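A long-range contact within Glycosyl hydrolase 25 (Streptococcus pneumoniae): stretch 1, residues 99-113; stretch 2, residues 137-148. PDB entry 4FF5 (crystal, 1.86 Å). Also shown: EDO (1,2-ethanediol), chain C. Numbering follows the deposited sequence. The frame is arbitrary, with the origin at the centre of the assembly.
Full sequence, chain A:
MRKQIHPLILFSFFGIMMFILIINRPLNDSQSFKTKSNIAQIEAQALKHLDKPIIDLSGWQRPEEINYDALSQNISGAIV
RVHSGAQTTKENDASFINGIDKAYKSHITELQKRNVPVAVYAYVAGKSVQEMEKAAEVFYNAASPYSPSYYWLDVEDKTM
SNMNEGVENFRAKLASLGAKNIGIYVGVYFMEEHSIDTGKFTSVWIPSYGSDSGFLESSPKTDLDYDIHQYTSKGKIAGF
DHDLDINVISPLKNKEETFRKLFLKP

Stretch 1 99-113: GIDKAYKSHITELQK
Stretch 2 (137-148) EVFYNAASPYSP

The contact joins two segments of one chain in a glycosyl hydrolase 25. The first, 99-113, starts as a loop and becomes helical from 104 onward. The second, 137-148, continues a helix that begins earlier in the chain, passes through a 3-10 segment at 144-146 and leaves as loop. The two run in the same direction: CA of I100 lies 7.9 Å from CA of F139, CA of Y104 lies 8.6 Å from CA of A143, and CA of I108 lies 7.4 Å from CA of Y146. Together they bury 437 Å².

Backbone hydrogen bonds and a cap set the shape of each segment. G99 has phi/psi 94/-13, where a CB would jam against the preceding carbonyl O. I100 (-63/125) and D101 (-66/139) are extended. D101, with chi1 t, caps the turn into the helix: A103 N donates to D101 OD1 at 2.8 Å. Regular i to i+4 bonds follow, from H107 N to A103 O (3.1 Å) through K113 N to T109 O (3.0 Å). T109 OG1, with chi1 p, also donates to K105 O at 2.7 Å. In the second segment, A142 N donates to V138 O at 3.1 Å and S144 N to Y140 O at 2.9 Å. The 3-10 turns are closed by Y146 N to A143 O (2.9 Å) and S147 N to S144 O (3.0 Å). S147 then takes a left-handed conformation, 51/56.

Apolar side chains make up most of the listed contacts. I100 is mm. The I100 CA-CB bond points sideways, but its end comes nearer the helix of the second segment: I100 CD1 is 3.5 Å from V138 CG1 and 3.9 Å from A142 CB. V138 (chi1 t) and A142 both point toward the first segment. They are one helical turn apart, so the single methyl CD1 can touch both. Y104 has chi1 81° (p) and chi2 98°; its CZ is 4.0 Å from A142 CB, and its CE1 is 3.9 Å from Y146 CE2. Y146 CE2 lies obliquely to the Y104 ring.

Y146 is the centre of the contact and has the largest covered area, 135 Å². Its chi1 is -61° (m) and chi2 -83°, and CA-CB points toward the first helix. I108 (mt) places CG2 3.6 Å from Y146 CB. T109 CG2 is 3.5 Å from Y146 CE1. K105, extended as mttt, passes with CG 3.3 Å from Y146 OH, while its end leads away. The ring thus lies against residues from successive turns of the helix.

One direct hydrogen bond crosses the contact. Q112 (chi1 m, chi2 t, chi3 -28°) points toward the second segment and donates from NE2 to Y146 O at 2.9 Å, with a nearly straight angle of 173°. Q112 OE1 lies at the edge of the Y146 ring.

Two waters bridge the segments. Water 1 donates to A142 O at 2.6 Å and is hydrogen-bonded to Y104 OH at 2.9 Å. Water 2 donates to Q112 OE1 at 2.7 Å and to Y146 O at 3.2 Å, so Y146 O accepts from both amide and water.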

# COMPACT_ATOMS: atom_id res chain seq x y z
N GLY A 99 2.81 -10.78 -13.02
CA GLY A 99 2.79 -9.89 -11.86
C GLY A 99 1.43 -9.49 -11.33
O GLY A 99 1.32 -8.97 -10.20
N ILE A 100 0.38 -9.74 -12.10
CA ILE A 100 -0.97 -9.44 -11.64
C ILE A 100 -1.35 -10.27 -10.40
O ILE A 100 -1.27 -11.51 -10.40
CB ILE A 100 -2.01 -9.56 -12.78
CG1 ILE A 100 -1.76 -8.45 -13.83
CG2 ILE A 100 -3.44 -9.51 -12.25
CD1 ILE A 100 -2.01 -7.02 -13.33
N ASP A 101 -1.75 -9.57 -9.33
CA ASP A 101 -2.17 -10.20 -8.09
C ASP A 101 -3.48 -11.00 -8.31
O ASP A 101 -4.40 -10.54 -9.01
CB ASP A 101 -2.34 -9.13 -7.00
CG ASP A 101 -2.66 -9.72 -5.64
OD1 ASP A 101 -3.83 -10.09 -5.43
OD2 ASP A 101 -1.75 -9.79 -4.76
N LYS A 102 -3.56 -12.18 -7.71
CA LYS A 102 -4.73 -13.07 -7.91
C LYS A 102 -5.99 -12.72 -7.10
O LYS A 102 -7.06 -13.28 -7.36
CB LYS A 102 -4.33 -14.54 -7.71
CG LYS A 102 -3.51 -15.09 -8.87
CD LYS A 102 -3.14 -16.55 -8.65
CE LYS A 102 -2.46 -17.11 -9.89
NZ LYS A 102 -1.99 -18.48 -9.60
N ALA A 103 -5.88 -11.79 -6.14
CA ALA A 103 -7.03 -11.46 -5.29
C ALA A 103 -7.51 -10.00 -5.37
O ALA A 103 -8.56 -9.69 -4.82
CB ALA A 103 -6.74 -11.83 -3.83
N TYR A 104 -6.77 -9.12 -6.06
CA TYR A 104 -7.01 -7.68 -5.91
C TYR A 104 -8.45 -7.23 -6.24
O TYR A 104 -9.00 -6.38 -5.55
CB TYR A 104 -5.97 -6.83 -6.68
CG TYR A 104 -6.25 -6.71 -8.16
CD1 TYR A 104 -6.87 -5.58 -8.68
CD2 TYR A 104 -5.90 -7.74 -9.04
CE1 TYR A 104 -7.13 -5.47 -10.05
CE2 TYR A 104 -6.16 -7.63 -10.40
CZ TYR A 104 -6.77 -6.51 -10.90
OH TYR A 104 -7.02 -6.44 -12.26
N LYS A 105 -9.07 -7.82 -7.26
CA LYS A 105 -10.44 -7.41 -7.63
C LYS A 105 -11.40 -7.67 -6.48
O LYS A 105 -12.25 -6.82 -6.16
CB LYS A 105 -10.93 -8.16 -8.87
CG LYS A 105 -10.13 -7.93 -10.14
CD LYS A 105 -10.81 -8.66 -11.31
CE LYS A 105 -10.24 -8.18 -12.63
NZ LYS A 105 -10.73 -9.02 -13.77
N SER A 106 -11.26 -8.84 -5.85
CA SER A 106 -12.04 -9.19 -4.66
C SER A 106 -11.82 -8.26 -3.47
O SER A 106 -12.78 -7.76 -2.86
CB SER A 106 -11.74 -10.61 -4.25
OG SER A 106 -12.35 -11.52 -5.15
N HIS A 107 -10.56 -8.04 -3.11
CA HIS A 107 -10.27 -7.18 -1.98
C HIS A 107 -10.78 -5.78 -2.22
O HIS A 107 -11.39 -5.20 -1.32
CB HIS A 107 -8.77 -7.13 -1.68
CG HIS A 107 -8.20 -8.42 -1.14
ND1 HIS A 107 -8.92 -9.28 -0.36
CD2 HIS A 107 -6.93 -8.97 -1.25
CE1 HIS A 107 -8.14 -10.32 -0.02
NE2 HIS A 107 -6.91 -10.12 -0.57
N ILE A 108 -10.55 -5.23 -3.41
CA ILE A 108 -10.98 -3.86 -3.69
C ILE A 108 -12.51 -3.75 -3.70
O ILE A 108 -13.07 -2.92 -2.99
CB ILE A 108 -10.40 -3.31 -5.00
CG1 ILE A 108 -8.87 -3.21 -4.90
CG2 ILE A 108 -10.97 -1.94 -5.31
CD1 ILE A 108 -8.15 -2.90 -6.21
N THR A 109 -13.17 -4.56 -4.52
CA THR A 109 -14.64 -4.47 -4.63
C THR A 109 -15.37 -4.76 -3.32
O THR A 109 -16.33 -4.05 -2.98
CB THR A 109 -15.22 -5.38 -5.74
OG1 THR A 109 -14.89 -6.73 -5.46
CG2 THR A 109 -14.65 -5.02 -7.06
N GLU A 110 -14.95 -5.80 -2.59
CA GLU A 110 -15.64 -6.15 -1.35
C GLU A 110 -15.52 -5.06 -0.26
O GLU A 110 -16.44 -4.84 0.54
CB GLU A 110 -15.18 -7.51 -0.82
CG GLU A 110 -15.51 -8.70 -1.74
CD GLU A 110 -16.93 -9.25 -1.61
OE1 GLU A 110 -17.84 -8.60 -1.07
OE2 GLU A 110 -17.13 -10.39 -2.07
N LEU A 111 -14.39 -4.37 -0.26
CA LEU A 111 -14.17 -3.33 0.72
C LEU A 111 -14.84 -2.04 0.30
O LEU A 111 -15.44 -1.33 1.14
CB LEU A 111 -12.65 -3.14 0.90
CG LEU A 111 -11.88 -3.68 2.13
CD1 LEU A 111 -12.57 -4.66 3.06
CD2 LEU A 111 -10.47 -4.15 1.75
N GLN A 112 -14.76 -1.71 -0.99
CA GLN A 112 -15.39 -0.48 -1.48
C GLN A 112 -16.91 -0.52 -1.31
O GLN A 112 -17.52 0.50 -0.98
CB GLN A 112 -15.03 -0.22 -2.94
CG GLN A 112 -13.62 0.31 -3.09
CD GLN A 112 -13.28 0.73 -4.49
OE1 GLN A 112 -13.83 0.21 -5.47
NE2 GLN A 112 -12.37 1.67 -4.61
N LYS A 113 -17.50 -1.69 -1.52
CA LYS A 113 -18.96 -1.84 -1.39
C LYS A 113 -19.38 -1.64 0.06
O LYS A 113 -20.53 -1.31 0.32
CB LYS A 113 -19.42 -3.20 -1.92
CG LYS A 113 -19.12 -4.39 -1.02
N GLU A 137 2.70 0.56 -16.09
CA GLU A 137 1.52 0.59 -16.96
C GLU A 137 0.53 -0.54 -16.64
O GLU A 137 -0.67 -0.29 -16.54
CB GLU A 137 1.92 0.59 -18.44
CG GLU A 137 0.71 0.70 -19.36
CD GLU A 137 1.06 1.16 -20.76
OE1 GLU A 137 2.27 1.24 -21.09
OE2 GLU A 137 0.12 1.46 -21.53
N VAL A 138 1.04 -1.76 -16.47
CA VAL A 138 0.24 -2.92 -16.06
C VAL A 138 -0.53 -2.64 -14.76
O VAL A 138 -1.71 -3.04 -14.60
CB VAL A 138 1.14 -4.17 -15.90
CG1 VAL A 138 0.37 -5.35 -15.29
CG2 VAL A 138 1.75 -4.57 -17.24
N PHE A 139 0.15 -1.96 -13.83
CA PHE A 139 -0.36 -1.64 -12.48
C PHE A 139 -1.44 -0.59 -12.61
O PHE A 139 -2.53 -0.77 -12.09
CB PHE A 139 0.82 -1.12 -11.66
CG PHE A 139 0.47 -0.53 -10.31
CD1 PHE A 139 -0.43 -1.17 -9.44
CD2 PHE A 139 1.14 0.61 -9.87
CE1 PHE A 139 -0.70 -0.63 -8.18
CE2 PHE A 139 0.88 1.14 -8.60
CZ PHE A 139 -0.03 0.51 -7.75
N TYR A 140 -1.14 0.50 -13.32
CA TYR A 140 -2.12 1.54 -13.51
C TYR A 140 -3.39 1.04 -14.21
O TYR A 140 -4.49 1.36 -13.78
CB TYR A 140 -1.54 2.74 -14.25
CG TYR A 140 -2.46 3.93 -14.26
CD1 TYR A 140 -3.30 4.17 -15.36
CD2 TYR A 140 -2.54 4.77 -13.16
CE1 TYR A 140 -4.16 5.26 -15.36
CE2 TYR A 140 -3.40 5.85 -13.15
CZ TYR A 140 -4.20 6.09 -14.26
OH TYR A 140 -5.04 7.16 -14.25
N ASN A 141 -3.22 0.27 -15.28
CA ASN A 141 -4.37 -0.20 -16.06
C ASN A 141 -5.24 -1.18 -15.29
O ASN A 141 -6.45 -1.21 -15.49
CB ASN A 141 -3.94 -0.77 -17.41
CG ASN A 141 -3.34 0.29 -18.33
OD1 ASN A 141 -3.52 1.49 -18.10
ND2 ASN A 141 -2.61 -0.15 -19.36
N ALA A 142 -4.63 -1.94 -14.39
CA ALA A 142 -5.41 -2.87 -13.59
C ALA A 142 -6.15 -2.19 -12.43
O ALA A 142 -7.27 -2.55 -12.09
CB ALA A 142 -4.52 -4.01 -13.08
N ALA A 143 -5.55 -1.16 -11.85
CA ALA A 143 -6.07 -0.56 -10.64
C ALA A 143 -6.98 0.64 -10.91
O ALA A 143 -7.93 0.85 -10.16
CB ALA A 143 -4.92 -0.12 -9.74
N SER A 144 -6.66 1.44 -11.92
CA SER A 144 -7.37 2.70 -12.19
C SER A 144 -8.90 2.58 -12.32
O SER A 144 -9.61 3.49 -11.89
CB SER A 144 -6.75 3.48 -13.36
OG SER A 144 -6.91 2.79 -14.61
N PRO A 145 -9.42 1.45 -12.89
CA PRO A 145 -10.87 1.28 -12.98
C PRO A 145 -11.58 1.36 -11.63
O PRO A 145 -12.77 1.65 -11.59
CB PRO A 145 -11.02 -0.14 -13.56
CG PRO A 145 -9.77 -0.35 -14.35
CD PRO A 145 -8.71 0.33 -13.53
N TYR A 146 -10.84 1.12 -10.55
CA TYR A 146 -11.43 1.11 -9.20
C TYR A 146 -11.33 2.45 -8.47
O TYR A 146 -11.79 2.57 -7.35
CB TYR A 146 -10.81 -0.02 -8.36
CG TYR A 146 -11.06 -1.38 -8.96
CD1 TYR A 146 -12.27 -2.04 -8.73
CD2 TYR A 146 -10.12 -1.99 -9.79
CE1 TYR A 146 -12.52 -3.27 -9.29
CE2 TYR A 146 -10.37 -3.24 -10.35
CZ TYR A 146 -11.57 -3.87 -10.09
OH TYR A 146 -11.85 -5.10 -10.63
N SER A 147 -10.75 3.46 -9.13
CA SER A 147 -10.59 4.80 -8.55
C SER A 147 -9.94 4.71 -7.17
O SER A 147 -10.52 5.22 -6.18
CB SER A 147 -11.94 5.53 -8.44
OG SER A 147 -12.49 5.74 -9.72
N PRO A 148 -8.76 4.08 -7.08
CA PRO A 148 -8.13 3.94 -5.76
C PRO A 148 -7.76 5.31 -5.17
O PRO A 148 -7.51 6.27 -5.92
CB PRO A 148 -6.90 3.09 -6.04
CG PRO A 148 -6.57 3.35 -7.47
CD PRO A 148 -7.88 3.56 -8.16
C1 EDO C . 0.26 -20.22 -12.67
O1 EDO C . -0.20 -18.95 -12.18
C2 EDO C . 0.02 -21.30 -11.63
O2 EDO C . -1.03 -20.95 -10.71
O HOH W 1 -8.73 -4.32 -13.32
O HOH W 2 -14.86 1.64 -7.45